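Local atomic coordinates of phosphoribosylaminoimidazole-succinocarboxamide synthase (Pyrococcus horikoshii, PDB entry 4O7Z), a protein that catalyses the ATP-dependent joining of L-aspartate to the carboxylate of 5-amino-1-(5-phosphoribosyl)imidazole-4-carboxylate (CAIR), a step of de novo purine biosynthesis. Residues G36-R41 and D211-D216; L88-R93 and P115-Y120; D173-F178 and P194-F199. All coordinates share one frame; numbering follows the deposited sequence.

Interaction 1 (G36-R41 and D211-D216). With 5GP (guanosine-5'-monophosphate), chain B; PO4 (phosphate ion), chain C.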
loop_
_atom_site.group_PDB
_atom_site.type_symbol
_atom_site.label_atom_id
_atom_site.label_comp_id
_atom_site.label_asym_id
_atom_site.label_seq_id
_atom_site.Cartn_x
_atom_site.Cartn_y
_atom_site.Cartn_z
ATOM N N GLY A 36 7.860 -1.986 -19.658
ATOM C CA GLY A 36 8.583 -2.476 -20.835
ATOM C C GLY A 36 7.814 -2.371 -22.147
ATOM O O GLY A 36 8.107 -3.086 -23.102
ATOM N N THR A 37 6.828 -1.481 -22.204
ATOM C CA THR A 37 6.124 -1.233 -23.456
ATOM C C THR A 37 6.840 -0.161 -24.277
ATOM O O THR A 37 6.635 -0.060 -25.488
ATOM C CB THR A 37 4.656 -0.840 -23.226
ATOM O OG1 THR A 37 4.592 0.408 -22.526
ATOM C CG2 THR A 37 3.935 -1.919 -22.419
ATOM N N LYS A 38 7.668 0.639 -23.598
ATOM C CA LYS A 38 8.493 1.653 -24.236
ATOM C C LYS A 38 9.965 1.282 -24.112
ATOM O O LYS A 38 10.478 1.114 -23.005
ATOM C CB LYS A 38 8.238 3.037 -23.618
ATOM C CG LYS A 38 8.848 4.178 -24.411
ATOM C CD LYS A 38 8.457 5.535 -23.863
ATOM C CE LYS A 38 9.134 6.635 -24.673
ATOM N NZ LYS A 38 8.534 7.965 -24.389
ATOM N N LYS A 39 10.636 1.143 -25.255
ATOM C CA LYS A 39 12.073 0.844 -25.293
ATOM C C LYS A 39 12.824 1.845 -26.152
ATOM O O LYS A 39 12.281 2.396 -27.116
ATOM C CB LYS A 39 12.341 -0.570 -25.822
ATOM C CG LYS A 39 11.990 -1.681 -24.849
ATOM C CD LYS A 39 11.822 -3.009 -25.572
ATOM C CE LYS A 39 11.001 -3.977 -24.731
ATOM N NZ LYS A 39 10.261 -4.933 -25.602
ATOM N N ALA A 40 14.080 2.069 -25.792
ATOM C CA ALA A 40 15.004 2.849 -26.610
ATOM C C ALA A 40 16.427 2.606 -26.123
ATOM O O ALA A 40 16.650 2.073 -25.027
ATOM C CB ALA A 40 14.663 4.336 -26.563
ATOM N N ARG A 41 17.389 3.003 -26.939
ATOM C CA ARG A 41 18.783 2.810 -26.603
ATOM C C ARG A 41 19.505 4.148 -26.605
ATOM O O ARG A 41 19.382 4.915 -27.558
ATOM C CB ARG A 41 19.416 1.845 -27.592
ATOM C CG ARG A 41 18.831 0.435 -27.544
ATOM C CD ARG A 41 19.742 -0.577 -28.230
ATOM N NE ARG A 41 21.091 -0.568 -27.661
ATOM C CZ ARG A 41 22.093 0.196 -28.094
ATOM N NH1 ARG A 41 21.919 1.030 -29.120
ATOM N NH2 ARG A 41 23.279 0.130 -27.496
ATOM N N ASP A 211 12.581 10.613 -16.491
ATOM C CA ASP A 211 11.311 11.238 -16.908
ATOM C C ASP A 211 11.442 11.961 -18.263
ATOM O O ASP A 211 10.458 12.150 -18.972
ATOM C CB ASP A 211 10.797 12.184 -15.830
ATOM C CG ASP A 211 9.980 11.471 -14.761
ATOM O OD1 ASP A 211 9.582 10.299 -14.960
ATOM O OD2 ASP A 211 9.699 12.109 -13.731
ATOM N N VAL A 212 12.671 12.342 -18.604
ATOM C CA VAL A 212 13.012 12.880 -19.923
ATOM C C VAL A 212 12.734 11.838 -21.018
ATOM O O VAL A 212 12.173 12.168 -22.063
ATOM C CB VAL A 212 14.486 13.332 -19.964
ATOM C CG1 VAL A 212 14.880 13.798 -21.365
ATOM C CG2 VAL A 212 14.708 14.444 -18.940
ATOM N N PHE A 213 13.116 10.586 -20.765
ATOM C CA PHE A 213 12.758 9.483 -21.653
ATOM C C PHE A 213 11.289 9.098 -21.481
ATOM O O PHE A 213 10.563 8.990 -22.468
ATOM C CB PHE A 213 13.707 8.296 -21.429
ATOM C CG PHE A 213 13.233 6.985 -22.010
ATOM C CD1 PHE A 213 13.120 6.801 -23.395
ATOM C CD2 PHE A 213 12.942 5.916 -21.173
ATOM C CE1 PHE A 213 12.705 5.582 -23.917
ATOM C CE2 PHE A 213 12.542 4.687 -21.694
ATOM C CZ PHE A 213 12.420 4.521 -23.066
ATOM N N ARG A 214 10.832 8.924 -20.238
ATOM C CA ARG A 214 9.445 8.479 -20.009
ATOM C C ARG A 214 8.416 9.350 -20.749
ATOM O O ARG A 214 7.567 8.834 -21.475
ATOM C CB ARG A 214 9.090 8.439 -18.518
ATOM C CG ARG A 214 9.705 7.294 -17.742
ATOM C CD ARG A 214 9.199 7.312 -16.309
ATOM N NE ARG A 214 9.881 6.323 -15.473
ATOM C CZ ARG A 214 10.770 6.606 -14.521
ATOM N NH1 ARG A 214 11.322 5.612 -13.839
ATOM N NH2 ARG A 214 11.111 7.869 -14.249
ATOM N N PHE A 215 8.494 10.666 -20.556
ATOM C CA PHE A 215 7.456 11.539 -21.074
ATOM C C PHE A 215 7.916 12.436 -22.218
ATOM O O PHE A 215 7.324 13.489 -22.461
ATOM C CB PHE A 215 6.801 12.319 -19.927
ATOM C CG PHE A 215 6.157 11.428 -18.896
ATOM C CD1 PHE A 215 5.027 10.680 -19.211
ATOM C CD2 PHE A 215 6.697 11.310 -17.622
ATOM C CE1 PHE A 215 4.444 9.842 -18.273
ATOM C CE2 PHE A 215 6.119 10.479 -16.681
ATOM C CZ PHE A 215 4.991 9.745 -17.005
ATOM N N ASP A 216 8.959 11.994 -22.923
ATOM C CA ASP A 216 9.499 12.700 -24.090
ATOM C C ASP A 216 9.642 14.187 -23.801
ATOM O O ASP A 216 8.871 15.005 -24.292
ATOM C CB ASP A 216 8.619 12.456 -25.336
ATOM C CG ASP A 216 8.555 10.990 -25.722
ATOM O OD1 ASP A 216 9.627 10.362 -25.846
ATOM O OD2 ASP A 216 7.439 10.458 -25.882
HETATM P P 5GP B . 6.817 6.051 -9.310
HETATM O O1P 5GP B . 6.118 5.221 -8.262
HETATM O O2P 5GP B . 6.458 7.517 -9.279
HETATM O O3P 5GP B . 6.792 5.461 -10.692
HETATM O "O5'" 5GP B . 8.378 5.991 -8.944
HETATM C "C5'" 5GP B . 8.950 6.658 -7.811
HETATM C "C4'" 5GP B . 10.473 6.771 -7.926
HETATM O "O4'" 5GP B . 11.113 5.494 -7.860
HETATM C "C3'" 5GP B . 10.920 7.390 -9.247
HETATM O "O3'" 5GP B . 12.102 8.149 -9.008
HETATM C "C2'" 5GP B . 11.296 6.226 -10.125
HETATM O "O2'" 5GP B . 12.317 6.642 -11.042
HETATM C "C1'" 5GP B . 11.744 5.172 -9.108
HETATM N N9 5GP B . 11.285 3.834 -9.557
HETATM C C8 5GP B . 10.229 3.125 -9.082
HETATM N N7 5GP B . 10.099 1.946 -9.742
HETATM C C5 5GP B . 11.090 1.887 -10.652
HETATM C C6 5GP B . 11.540 0.917 -11.681
HETATM O O6 5GP B . 10.926 -0.159 -11.838
HETATM N N1 5GP B . 12.612 1.230 -12.428
HETATM C C2 5GP B . 13.295 2.391 -12.273
HETATM N N2 5GP B . 14.377 2.631 -13.068
HETATM N N3 5GP B . 12.935 3.335 -11.349
HETATM C C4 5GP B . 11.871 3.128 -10.532
HETATM P P PO4 C . 9.857 2.459 -15.260
HETATM O O1 PO4 C . 9.045 1.851 -14.153
HETATM O O2 PO4 C . 8.973 3.448 -15.991
HETATM O O3 PO4 C . 11.083 3.125 -14.678
HETATM O O4 PO4 C . 10.353 1.395 -16.208
#

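Interaction 2 (L88-R93 and P115-Y120). With 5GP (guanosine-5'-monophosphate), chain B.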
loop_
_atom_site.group_PDB
_atom_site.type_symbol
_atom_site.label_atom_id
_atom_site.label_comp_id
_atom_site.label_asym_id
_atom_site.label_seq_id
_atom_site.Cartn_x
_atom_site.Cartn_y
_atom_site.Cartn_z
ATOM N N LEU A 88 11.970 -6.510 -2.868
ATOM C CA LEU A 88 11.339 -5.210 -2.649
ATOM C C LEU A 88 11.967 -4.137 -3.503
ATOM O O LEU A 88 13.134 -4.226 -3.893
ATOM C CB LEU A 88 11.499 -4.758 -1.198
ATOM C CG LEU A 88 10.923 -5.631 -0.077
ATOM C CD1 LEU A 88 11.533 -5.175 1.246
ATOM C CD2 LEU A 88 9.403 -5.538 -0.071
ATOM N N GLU A 89 11.170 -3.122 -3.797
ATOM C CA GLU A 89 11.689 -1.851 -4.247
ATOM C C GLU A 89 11.185 -0.890 -3.212
ATOM O O GLU A 89 9.992 -0.909 -2.867
ATOM C CB GLU A 89 11.142 -1.502 -5.620
ATOM C CG GLU A 89 11.597 -2.467 -6.700
ATOM C CD GLU A 89 10.842 -2.251 -7.990
ATOM O OE1 GLU A 89 11.395 -2.581 -9.050
ATOM O OE2 GLU A 89 9.688 -1.753 -7.938
ATOM N N VAL A 90 12.103 -0.089 -2.674
ATOM C CA VAL A 90 11.800 0.813 -1.570
ATOM C C VAL A 90 11.860 2.228 -2.096
ATOM O O VAL A 90 12.916 2.689 -2.522
ATOM C CB VAL A 90 12.785 0.636 -0.404
ATOM C CG1 VAL A 90 12.416 1.551 0.766
ATOM C CG2 VAL A 90 12.802 -0.825 0.053
ATOM N N VAL A 91 10.723 2.920 -2.062
ATOM C CA VAL A 91 10.640 4.234 -2.670
ATOM C C VAL A 91 10.555 5.325 -1.589
ATOM O O VAL A 91 9.703 5.273 -0.709
ATOM C CB VAL A 91 9.470 4.317 -3.702
ATOM C CG1 VAL A 91 9.324 5.733 -4.233
ATOM C CG2 VAL A 91 9.719 3.361 -4.879
ATOM N N VAL A 92 11.466 6.288 -1.645
ATOM C CA VAL A 92 11.393 7.478 -0.791
ATOM C C VAL A 92 10.939 8.695 -1.629
ATOM O O VAL A 92 11.437 8.912 -2.709
ATOM C CB VAL A 92 12.738 7.738 -0.082
ATOM C CG1 VAL A 92 12.586 8.811 0.996
ATOM C CG2 VAL A 92 13.256 6.451 0.542
ATOM N N ARG A 93 9.970 9.448 -1.125
ATOM C CA ARG A 93 9.363 10.576 -1.841
ATOM C C ARG A 93 9.403 11.858 -0.981
ATOM O O ARG A 93 8.949 11.857 0.167
ATOM C CB ARG A 93 7.929 10.209 -2.269
ATOM C CG ARG A 93 7.767 8.711 -2.611
ATOM C CD ARG A 93 6.457 8.346 -3.304
ATOM N NE ARG A 93 6.446 8.834 -4.677
ATOM C CZ ARG A 93 6.234 8.114 -5.780
ATOM N NH1 ARG A 93 5.984 6.795 -5.736
ATOM N NH2 ARG A 93 6.276 8.745 -6.955
ATOM N N PRO A 115 9.152 12.968 4.527
ATOM C CA PRO A 115 9.350 11.967 3.484
ATOM C C PRO A 115 8.319 10.832 3.554
ATOM O O PRO A 115 7.914 10.425 4.648
ATOM C CB PRO A 115 10.763 11.441 3.764
ATOM C CG PRO A 115 11.419 12.481 4.638
ATOM C CD PRO A 115 10.298 13.035 5.453
ATOM N N ILE A 116 7.867 10.360 2.389
ATOM C CA ILE A 116 7.027 9.170 2.300
ATOM C C ILE A 116 7.894 7.983 1.907
ATOM O O ILE A 116 8.725 8.096 0.998
ATOM C CB ILE A 116 5.859 9.364 1.304
ATOM C CG1 ILE A 116 4.875 10.396 1.844
ATOM C CG2 ILE A 116 5.115 8.056 1.063
ATOM C CD1 ILE A 116 3.803 10.792 0.840
ATOM N N VAL A 117 7.725 6.852 2.586
ATOM C CA VAL A 117 8.394 5.597 2.163
ATOM C C VAL A 117 7.300 4.626 1.695
ATOM O O VAL A 117 6.322 4.381 2.416
ATOM C CB VAL A 117 9.244 4.933 3.283
ATOM C CG1 VAL A 117 9.976 3.694 2.780
ATOM C CG2 VAL A 117 10.253 5.907 3.871
ATOM N N GLU A 118 7.466 4.093 0.489
ATOM C CA GLU A 118 6.554 3.087 -0.068
ATOM C C GLU A 118 7.296 1.797 -0.386
ATOM O O GLU A 118 8.428 1.821 -0.907
ATOM C CB GLU A 118 5.870 3.608 -1.333
ATOM C CG GLU A 118 5.217 4.975 -1.153
ATOM C CD GLU A 118 4.669 5.545 -2.440
ATOM O OE1 GLU A 118 5.208 5.248 -3.527
ATOM O OE2 GLU A 118 3.681 6.304 -2.371
ATOM N N LEU A 119 6.658 0.673 -0.075
ATOM C CA LEU A 119 7.242 -0.635 -0.361
ATOM C C LEU A 119 6.523 -1.241 -1.551
ATOM O O LEU A 119 5.296 -1.231 -1.594
ATOM C CB LEU A 119 7.114 -1.571 0.852
ATOM C CG LEU A 119 7.738 -1.024 2.146
ATOM C CD1 LEU A 119 7.366 -1.905 3.326
ATOM C CD2 LEU A 119 9.257 -0.871 2.021
ATOM N N TYR A 120 7.289 -1.770 -2.498
ATOM C CA TYR A 120 6.733 -2.461 -3.658
ATOM C C TYR A 120 7.276 -3.885 -3.700
ATOM O O TYR A 120 8.456 -4.122 -3.490
ATOM C CB TYR A 120 7.038 -1.710 -4.964
ATOM C CG TYR A 120 6.332 -0.379 -5.042
ATOM C CD1 TYR A 120 5.045 -0.257 -5.613
ATOM C CD2 TYR A 120 6.925 0.758 -4.502
ATOM C CE1 TYR A 120 4.385 0.982 -5.646
ATOM C CE2 TYR A 120 6.289 1.980 -4.542
ATOM C CZ TYR A 120 5.028 2.095 -5.093
ATOM O OH TYR A 120 4.472 3.355 -5.089
HETATM P P 5GP B . 6.817 6.051 -9.310
HETATM O O1P 5GP B . 6.118 5.221 -8.262
HETATM O O2P 5GP B . 6.458 7.517 -9.279
HETATM O O3P 5GP B . 6.792 5.461 -10.692
HETATM O "O5'" 5GP B . 8.378 5.991 -8.944
HETATM C "C5'" 5GP B . 8.950 6.658 -7.811
HETATM C "C4'" 5GP B . 10.473 6.771 -7.926
HETATM O "O4'" 5GP B . 11.113 5.494 -7.860
HETATM C "C3'" 5GP B . 10.920 7.390 -9.247
HETATM O "O3'" 5GP B . 12.102 8.149 -9.008
HETATM C "C2'" 5GP B . 11.296 6.226 -10.125
HETATM O "O2'" 5GP B . 12.317 6.642 -11.042
HETATM C "C1'" 5GP B . 11.744 5.172 -9.108
HETATM N N9 5GP B . 11.285 3.834 -9.557
HETATM C C8 5GP B . 10.229 3.125 -9.082
HETATM N N7 5GP B . 10.099 1.946 -9.742
HETATM C C5 5GP B . 11.090 1.887 -10.652
HETATM C C6 5GP B . 11.540 0.917 -11.681
HETATM O O6 5GP B . 10.926 -0.159 -11.838
HETATM N N1 5GP B . 12.612 1.230 -12.428
HETATM C C2 5GP B . 13.295 2.391 -12.273
HETATM N N2 5GP B . 14.377 2.631 -13.068
HETATM N N3 5GP B . 12.935 3.335 -11.349
HETATM C C4 5GP B . 11.871 3.128 -10.532
#

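Interaction 3 (D173-F178 and P194-F199). With 5GP (guanosine-5'-monophosphate), chain B.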
loop_
_atom_site.group_PDB
_atom_site.type_symbol
_atom_site.label_atom_id
_atom_site.label_comp_id
_atom_site.label_asym_id
_atom_site.label_seq_id
_atom_site.Cartn_x
_atom_site.Cartn_y
_atom_site.Cartn_z
ATOM N N ASP A 173 12.186 12.102 -5.578
ATOM C CA ASP A 173 11.973 10.764 -5.029
ATOM C C ASP A 173 13.039 9.831 -5.605
ATOM O O ASP A 173 13.815 10.229 -6.479
ATOM C CB ASP A 173 10.551 10.238 -5.344
ATOM C CG ASP A 173 10.251 10.197 -6.848
ATOM O OD1 ASP A 173 11.159 9.853 -7.628
ATOM O OD2 ASP A 173 9.110 10.523 -7.260
ATOM N N PHE A 174 13.068 8.590 -5.144
ATOM C CA PHE A 174 14.020 7.628 -5.689
ATOM C C PHE A 174 13.697 6.207 -5.230
ATOM O O PHE A 174 12.977 6.004 -4.252
ATOM C CB PHE A 174 15.462 8.014 -5.305
ATOM C CG PHE A 174 15.722 8.032 -3.815
ATOM C CD1 PHE A 174 16.262 6.921 -3.178
ATOM C CD2 PHE A 174 15.436 9.153 -3.059
ATOM C CE1 PHE A 174 16.509 6.918 -1.810
ATOM C CE2 PHE A 174 15.679 9.168 -1.681
ATOM C CZ PHE A 174 16.220 8.047 -1.054
ATOM N N LYS A 175 14.257 5.229 -5.929
ATOM C CA LYS A 175 14.036 3.835 -5.605
ATOM C C LYS A 175 15.350 3.170 -5.139
ATOM O O LYS A 175 16.420 3.348 -5.761
ATOM C CB LYS A 175 13.434 3.120 -6.807
ATOM C CG LYS A 175 13.013 1.676 -6.568
ATOM C CD LYS A 175 14.107 0.687 -6.926
ATOM C CE LYS A 175 14.216 0.509 -8.446
ATOM N NZ LYS A 175 15.394 -0.349 -8.753
ATOM N N LEU A 176 15.236 2.406 -4.044
ATOM C CA LEU A 176 16.307 1.575 -3.522
ATOM C C LEU A 176 15.950 0.096 -3.489
ATOM O O LEU A 176 14.780 -0.284 -3.361
ATOM C CB LEU A 176 16.652 1.976 -2.083
ATOM C CG LEU A 176 17.154 3.401 -1.820
ATOM C CD1 LEU A 176 17.306 3.565 -0.321
ATOM C CD2 LEU A 176 18.447 3.735 -2.566
ATOM N N GLU A 177 16.976 -0.745 -3.544
ATOM C CA GLU A 177 16.797 -2.168 -3.279
ATOM C C GLU A 177 17.847 -2.612 -2.279
ATOM O O GLU A 177 18.855 -1.931 -2.098
ATOM C CB GLU A 177 16.878 -2.955 -4.592
ATOM C CG GLU A 177 15.784 -2.548 -5.580
ATOM C CD GLU A 177 15.796 -3.342 -6.878
ATOM O OE1 GLU A 177 16.296 -4.480 -6.887
ATOM O OE2 GLU A 177 15.311 -2.825 -7.907
ATOM N N PHE A 178 17.617 -3.749 -1.632
ATOM C CA PHE A 178 18.416 -4.168 -0.490
ATOM C C PHE A 178 18.552 -5.660 -0.487
ATOM O O PHE A 178 17.714 -6.363 -1.035
ATOM C CB PHE A 178 17.707 -3.814 0.833
ATOM C CG PHE A 178 17.655 -2.343 1.145
ATOM C CD1 PHE A 178 18.648 -1.744 1.910
ATOM C CD2 PHE A 178 16.574 -1.557 0.710
ATOM C CE1 PHE A 178 18.587 -0.387 2.231
ATOM C CE2 PHE A 178 16.514 -0.204 1.013
ATOM C CZ PHE A 178 17.516 0.380 1.774
ATOM N N PRO A 194 20.287 8.544 -12.366
ATOM C CA PRO A 194 19.155 9.257 -12.948
ATOM C C PRO A 194 18.066 8.318 -13.482
ATOM O O PRO A 194 16.939 8.781 -13.719
ATOM C CB PRO A 194 19.796 10.050 -14.097
ATOM C CG PRO A 194 21.232 10.193 -13.699
ATOM C CD PRO A 194 21.543 8.862 -13.067
ATOM N N ASP A 195 18.394 7.033 -13.686
ATOM C CA ASP A 195 17.375 6.016 -14.002
ATOM C C ASP A 195 16.443 5.715 -12.824
ATOM O O ASP A 195 15.274 5.399 -13.040
ATOM C CB ASP A 195 18.004 4.672 -14.436
ATOM C CG ASP A 195 18.329 4.611 -15.920
ATOM O OD1 ASP A 195 18.554 3.497 -16.421
ATOM O OD2 ASP A 195 18.385 5.658 -16.595
ATOM N N THR A 196 16.973 5.768 -11.599
ATOM C CA THR A 196 16.237 5.303 -10.420
ATOM C C THR A 196 15.859 6.416 -9.415
ATOM O O THR A 196 15.375 6.133 -8.313
ATOM C CB THR A 196 17.001 4.163 -9.699
ATOM O OG1 THR A 196 18.299 4.612 -9.302
ATOM C CG2 THR A 196 17.148 2.943 -10.627
ATOM N N CYS A 197 16.063 7.672 -9.820
ATOM C CA CYS A 197 15.754 8.841 -9.006
ATOM C C CYS A 197 15.036 9.880 -9.849
ATOM O O CYS A 197 15.222 9.933 -11.070
ATOM C CB CYS A 197 17.044 9.507 -8.506
ATOM S SG CYS A 197 18.183 8.494 -7.541
ATOM N N ARG A 198 14.227 10.715 -9.203
ATOM C CA ARG A 198 13.822 11.967 -9.831
ATOM C C ARG A 198 14.720 13.101 -9.336
ATOM O O ARG A 198 14.861 13.320 -8.124
ATOM C CB ARG A 198 12.323 12.265 -9.649
ATOM C CG ARG A 198 11.452 11.456 -10.600
ATOM C CD ARG A 198 9.977 11.800 -10.537
ATOM N NE ARG A 198 9.258 10.953 -11.499
ATOM C CZ ARG A 198 8.525 9.884 -11.189
ATOM N NH1 ARG A 198 8.331 9.520 -9.923
ATOM N NH2 ARG A 198 7.957 9.187 -12.153
ATOM N N PHE A 199 15.352 13.779 -10.296
ATOM C CA PHE A 199 16.225 14.927 -10.058
ATOM C C PHE A 199 15.684 16.142 -10.798
ATOM O O PHE A 199 15.528 16.106 -12.023
ATOM C CB PHE A 199 17.627 14.653 -10.607
ATOM C CG PHE A 199 18.355 13.524 -9.931
ATOM C CD1 PHE A 199 18.322 13.367 -8.544
ATOM C CD2 PHE A 199 19.134 12.649 -10.685
ATOM C CE1 PHE A 199 19.035 12.341 -7.935
ATOM C CE2 PHE A 199 19.847 11.627 -10.077
ATOM C CZ PHE A 199 19.800 11.470 -8.701
HETATM P P 5GP B . 6.817 6.051 -9.310
HETATM O O1P 5GP B . 6.118 5.221 -8.262
HETATM O O2P 5GP B . 6.458 7.517 -9.279
HETATM O O3P 5GP B . 6.792 5.461 -10.692
HETATM O "O5'" 5GP B . 8.378 5.991 -8.944
HETATM C "C5'" 5GP B . 8.950 6.658 -7.811
HETATM C "C4'" 5GP B . 10.473 6.771 -7.926
HETATM O "O4'" 5GP B . 11.113 5.494 -7.860
HETATM C "C3'" 5GP B . 10.920 7.390 -9.247
HETATM O "O3'" 5GP B . 12.102 8.149 -9.008
HETATM C "C2'" 5GP B . 11.296 6.226 -10.125
HETATM O "O2'" 5GP B . 12.317 6.642 -11.042
HETATM C "C1'" 5GP B . 11.744 5.172 -9.108
HETATM N N9 5GP B . 11.285 3.834 -9.557
HETATM C C8 5GP B . 10.229 3.125 -9.082
HETATM N N7 5GP B . 10.099 1.946 -9.742
HETATM C C5 5GP B . 11.090 1.887 -10.652
HETATM C C6 5GP B . 11.540 0.917 -11.681
HETATM O O6 5GP B . 10.926 -0.159 -11.838
HETATM N N1 5GP B . 12.612 1.230 -12.428
HETATM C C2 5GP B . 13.295 2.391 -12.273
HETATM N N2 5GP B . 14.377 2.631 -13.068
HETATM N N3 5GP B . 12.935 3.335 -11.349
HETATM C C4 5GP B . 11.871 3.128 -10.532
HETATM O O HOH W 1 18.009 5.231 -6.634
#

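Interaction 1 (G36-R41 and D211-D216)
K38 reaches from a beta-hairpin to the C-terminal end of helix 211-214, where its ammonium group meets backbone carbonyls. T37 and K38 form a classic beta bulge opposite A33, at the start of strand 38-41. The lysine chain leaves with CG trans to its own backbone nitrogen (chi1 -168°) and stays extended, which carries NZ to F213 O at 3.0 Å, almost in line with the carbonyl bond. R214 O takes a second bond from NZ at 3.2 Å, with the donor well above the carbonyl plane. Just past the helix, D216 closes a salt bridge, NZ to OD1 3.0 Å, though both carboxylate hydrogen bonds are weak. The negative end of the helix and this carboxylate would together favour a charged lysine.

The F213 ring lies alongside the lysine chain and runs past it in the opposite direction; K38 CG approaches F213 CZ at 3.8 Å, and A40 CB touches F213 CE1 at 3.5 Å. A methionine at K38 would probably leave D216 without its countercharge and the two carbonyls without this donor.

R214 turns the other way, its chain extended to NE, into the ligand site. There NE donates to O2 of a phosphate ion, and NH1 donates both to O3 of that ion at 2.6 Å and to O2' of guanosine-5'-monophosphate at 3.1 Å.

Interaction 2 (L88-R93 and P115-Y120)
The R93 guanidinium has C5' of guanosine-5'-monophosphate over one face, while E118 OE1 and the nucleotide oxygen O1P lie at its edge, in its plane. The Y120 ring is met at its edge by E89 O and E118 OE1; V91 CG2 comes to it obliquely, 3.7 Å from Y120 CE2. The guanidinium and the E118 carboxylate stand 64° apart, and it is R93 NH1 that donates to E118 OE1, at 2.8 Å, on the syn side but tilted out of the carboxylate plane. Y120 OH gives its proton to the same oxygen at 2.6 Å from the opposite face of the carboxylate. A bend at chi3 (72°) turns the R93 chain so that its end lies beside E118 and next to the phosphate, where NH2 donates to O2P at 2.6 Å and NH1 to O1P at 3.0 Å.

The backbones of 88-93 and 115-120 are neighbouring antiparallel strands of the six-stranded sheet. Hydrogen-bonded pairs E89-Y120, V91-E118 and R93-I116 put their side chains on the ligand side, whereas the non-hydrogen-bonded pairs V90-L119 and V92-V117 face the other way. On that second face V90 CG1 meets V117 CG1 at 3.8 Å, and helix 143-165 packs against V90 and V92. At the other strand, H135 of the second subunit packs against I116 and E118.

E118, with two donors on one oxygen, acts as a second shell to the phosphate site: it helps hold R93 NH1 in position and would offset part of its charge. With NH1 and NH2 each on a phosphate oxygen, R93 would balance much of the negative charge of the 5'-phosphate, consistent with a pocket for the ribose 5-phosphate of CAIR.

Interaction 3 (D173-F178 and P194-F199)
R198 NH1 is shared by two acceptors, donating to D173 OD2 at 3.0 Å and to O2P of guanosine-5'-monophosphate at 2.8 Å. Both acceptors lie at the edge of the guanidinium, in its plane, and C3' of the ribose sits over one face. D173 OD2 is met on the syn side, the carboxylate being turned 72° from the guanidinium. The other nitrogens of R198 are held from outside, NE by a salt bridge to D211. D173 takes CG to the crowded position between backbone N and carbonyl carbon (chi1 58°), which brings OD1 to the ribose hydroxyl O3', at a modelled distance too short to be trusted.

Strands 169-180 and 197-201 are antiparallel neighbours in the six-stranded sheet. R198 N donates to D173 O and K175 N to T196 O, and in the non-hydrogen-bonded pair between them F174 CB meets C197 SG at 3.6 Å.

K175 sets CB against the ribose, 3.5 Å from O4', and bends at chi2 and chi3 carry NZ to E177 OE2. A water bridges K175 O and T196 OG1; S193 N donates to the same hydroxyl oxygen. D195 O accepts a hydrogen bond from the guanine N2 at 2.9 Å.

How the interactions relate
From the N terminus, the hairpin strand of interaction 1 comes first, but its partner helix 211-214 arrives only near the end of the chain, so this contact closes a long loop holding the other two. Inside that loop interaction 2 closes first, between strands 84-93 and 111-121, and interaction 3 follows in series on strands 169-180 and 197-201; nothing crosses. Strands 84-93 and 169-180 are neighbours, with probable hydrogen bonds V90 N to L176 O and V92 O to F174 N, so interactions 2 and 3 share one sheet. Strand 197-201 then leads on to helix 211-214, joining interactions 3 and 1 in the chain. All three contacts border the same bound nucleotide.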